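PDB 3N29: carboxynorspermidine decarboxylase from Campylobacter jejuni subsp. jejuni 81116, which probably catalyses the pyridoxal-phosphate-dependent decarboxylation of carboxynorspermidine to norspermidine. Local coordinates for residues L251-L254 and C255-S259. Residues are numbered along the deposited sequence; the frame is centred on the assembly and turned at random.
Sequences LIAL and CKNFS
Leu251 and Cys255 lie one helical turn apart on the buried side of helix 248-262, where methyl CD1 of Leu251 rests against SG of Cys255 at 3.9 Å. The sulfur gets there by standing beside its own backbone N (chi1 -74°), which turns it back along the helix and brings SG to 3.4 Å from O of Leu251. CD1 is the branch of Leu251 on the Cys255 side. Four successive backbone bonds, each from N of residue i+4 to O of residue i, run through these turns: N of Cys255 reaches O of Leu251 at 3.1 Å, N of Lys256 meets O of Ile252 at 2.8 Å in a nearly axial approach, and Asn257 and Ala253 repeat that pattern. The last, from N of Phe258 to O of Leu254, is more bent, with an N-H...O angle of 146°. On the outer side the amide of Asn257 folds back over the preceding turn, its ND2 3.3 Å from O of Ala253 at an angle too poor for a hydrogen bond, while Lys256 extends away. Phe258, by contrast, turns its ring to the buried side, with CG anti to the backbone N (chi1 -172°), where it meets Phe235 edge-to-face. This amphipathic helix links barrel strands 232-234 and 265-268 in a beta-alpha-beta unit of the beta/alpha-barrel: Cys255 and Phe258 face strand 265-268, Leu251 and Phe258 also pack on helix 209-223, and Ile252 leans on helix 51-68.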
ATOM      1  N   LEU A 251      14.812  30.102  -7.415  1.00 18.45           N
ATOM      2  CA  LEU A 251      15.439  29.062  -6.619  1.00 17.62           C
ATOM      3  C   LEU A 251      16.926  29.251  -6.617  1.00 17.75           C
ATOM      4  O   LEU A 251      17.539  29.156  -5.560  1.00 17.42           O
ATOM      5  CB  LEU A 251      15.135  27.667  -7.166  1.00 17.26           C
ATOM      6  CG  LEU A 251      15.821  26.461  -6.501  1.00 19.37           C
ATOM      7  CD1 LEU A 251      15.428  26.350  -5.008  1.00 16.43           C
ATOM      8  CD2 LEU A 251      15.402  25.118  -7.247  1.00 18.39           C
ATOM      9  N   ILE A 252      17.510  29.495  -7.798  1.00 15.86           N
ATOM     10  CA  ILE A 252      18.969  29.636  -7.928  1.00 16.10           C
ATOM     11  C   ILE A 252      19.525  30.792  -7.045  1.00 16.04           C
ATOM     12  O   ILE A 252      20.414  30.595  -6.232  1.00 16.06           O
ATOM     13  CB  ILE A 252      19.390  29.846  -9.395  1.00 16.52           C
ATOM     14  CG1 ILE A 252      19.113  28.563 -10.192  1.00 18.17           C
ATOM     15  CG2 ILE A 252      20.916  30.382  -9.468  1.00 13.63           C
ATOM     16  CD1 ILE A 252      18.954  28.773 -11.849  1.00 19.24           C
ATOM     17  N   ALA A 253      18.914  31.959  -7.150  1.00 17.48           N
ATOM     18  CA  ALA A 253      19.256  33.119  -6.298  1.00 16.70           C
ATOM     19  C   ALA A 253      19.139  32.810  -4.780  1.00 17.46           C
ATOM     20  O   ALA A 253      20.108  33.056  -4.013  1.00 17.42           O
ATOM     21  CB  ALA A 253      18.414  34.320  -6.708  1.00 17.32           C
ATOM     22  N   LEU A 254      18.049  32.138  -4.348  1.00 16.85           N
ATOM     23  CA  LEU A 254      17.861  31.852  -2.945  1.00 16.74           C
ATOM     24  C   LEU A 254      19.011  31.013  -2.430  1.00 17.16           C
ATOM     25  O   LEU A 254      19.568  31.284  -1.373  1.00 18.06           O
ATOM     26  CB  LEU A 254      16.522  31.100  -2.677  1.00 17.74           C
ATOM     27  CG  LEU A 254      15.212  31.868  -2.800  1.00 18.24           C
ATOM     28  CD1 LEU A 254      14.008  30.953  -2.714  1.00 18.94           C
ATOM     29  CD2 LEU A 254      15.175  32.986  -1.677  1.00 18.78           C
ATOM     30  N   CYS A 255      19.326  29.958  -3.170  1.00 17.08           N
ATOM     31  CA  CYS A 255      20.409  29.048  -2.839  1.00 17.22           C
ATOM     32  C   CYS A 255      21.751  29.777  -2.852  1.00 16.76           C
ATOM     33  O   CYS A 255      22.578  29.600  -1.973  1.00 17.83           O
ATOM     34  CB  CYS A 255      20.451  27.942  -3.882  1.00 14.86           C
ATOM     35  SG  CYS A 255      19.041  26.751  -3.611  1.00 18.30           S
ATOM     36  N   LYS A 256      21.987  30.530  -3.893  1.00 18.38           N
ATOM     37  CA  LYS A 256      23.279  31.260  -4.003  1.00 18.85           C
ATOM     38  C   LYS A 256      23.488  32.308  -2.856  1.00 19.73           C
ATOM     39  O   LYS A 256      24.558  32.380  -2.212  1.00 20.59           O
ATOM     40  CB  LYS A 256      23.363  31.882  -5.399  1.00 19.81           C
ATOM     41  CG  LYS A 256      24.540  32.767  -5.594  1.00 22.57           C
ATOM     42  CD  LYS A 256      25.028  32.830  -7.072  1.00 27.41           C
ATOM     43  CE  LYS A 256      26.486  33.262  -7.076  1.00 29.01           C
ATOM     44  NZ  LYS A 256      27.104  33.250  -8.446  1.00 35.50           N
ATOM     45  N   ASN A 257      22.482  33.140  -2.612  1.00 19.59           N
ATOM     46  CA  ASN A 257      22.525  34.104  -1.481  1.00 19.32           C
ATOM     47  C   ASN A 257      22.747  33.428  -0.128  1.00 19.08           C
ATOM     48  O   ASN A 257      23.520  33.860   0.702  1.00 18.13           O
ATOM     49  CB  ASN A 257      21.238  34.919  -1.490  1.00 19.26           C
ATOM     50  CG  ASN A 257      21.155  35.777  -2.718  1.00 21.69           C
ATOM     51  OD1 ASN A 257      22.179  36.059  -3.326  1.00 22.19           O
ATOM     52  ND2 ASN A 257      19.973  36.199  -3.090  1.00 22.34           N
ATOM     53  N   PHE A 258      22.086  32.307   0.081  1.00 17.33           N
ATOM     54  CA  PHE A 258      22.120  31.702   1.387  1.00 17.02           C
ATOM     55  C   PHE A 258      23.527  31.177   1.611  1.00 17.01           C
ATOM     56  O   PHE A 258      24.116  31.362   2.705  1.00 18.20           O
ATOM     57  CB  PHE A 258      21.068  30.587   1.482  1.00 15.29           C
ATOM     58  CG  PHE A 258      20.909  30.034   2.846  1.00 14.24           C
ATOM     59  CD1 PHE A 258      19.908  30.494   3.684  1.00 16.96           C
ATOM     60  CD2 PHE A 258      21.755  29.058   3.311  1.00 18.73           C
ATOM     61  CE1 PHE A 258      19.780  29.964   4.967  1.00 18.25           C
ATOM     62  CE2 PHE A 258      21.614  28.534   4.595  1.00 14.08           C
ATOM     63  CZ  PHE A 258      20.641  28.967   5.388  1.00 15.59           C
ATOM     64  N   SER A 259      24.055  30.532   0.581  1.00 16.46           N
ATOM     65  CA  SER A 259      25.374  29.957   0.573  1.00 17.97           C
ATOM     66  C   SER A 259      26.437  31.006   0.937  1.00 19.26           C
ATOM     67  O   SER A 259      27.309  30.766   1.805  1.00 20.58           O
ATOM     68  CB  SER A 259      25.702  29.443  -0.839  1.00 17.71           C
ATOM     69  OG  SER A 259      26.949  28.800  -0.776  1.00 18.62           O
TER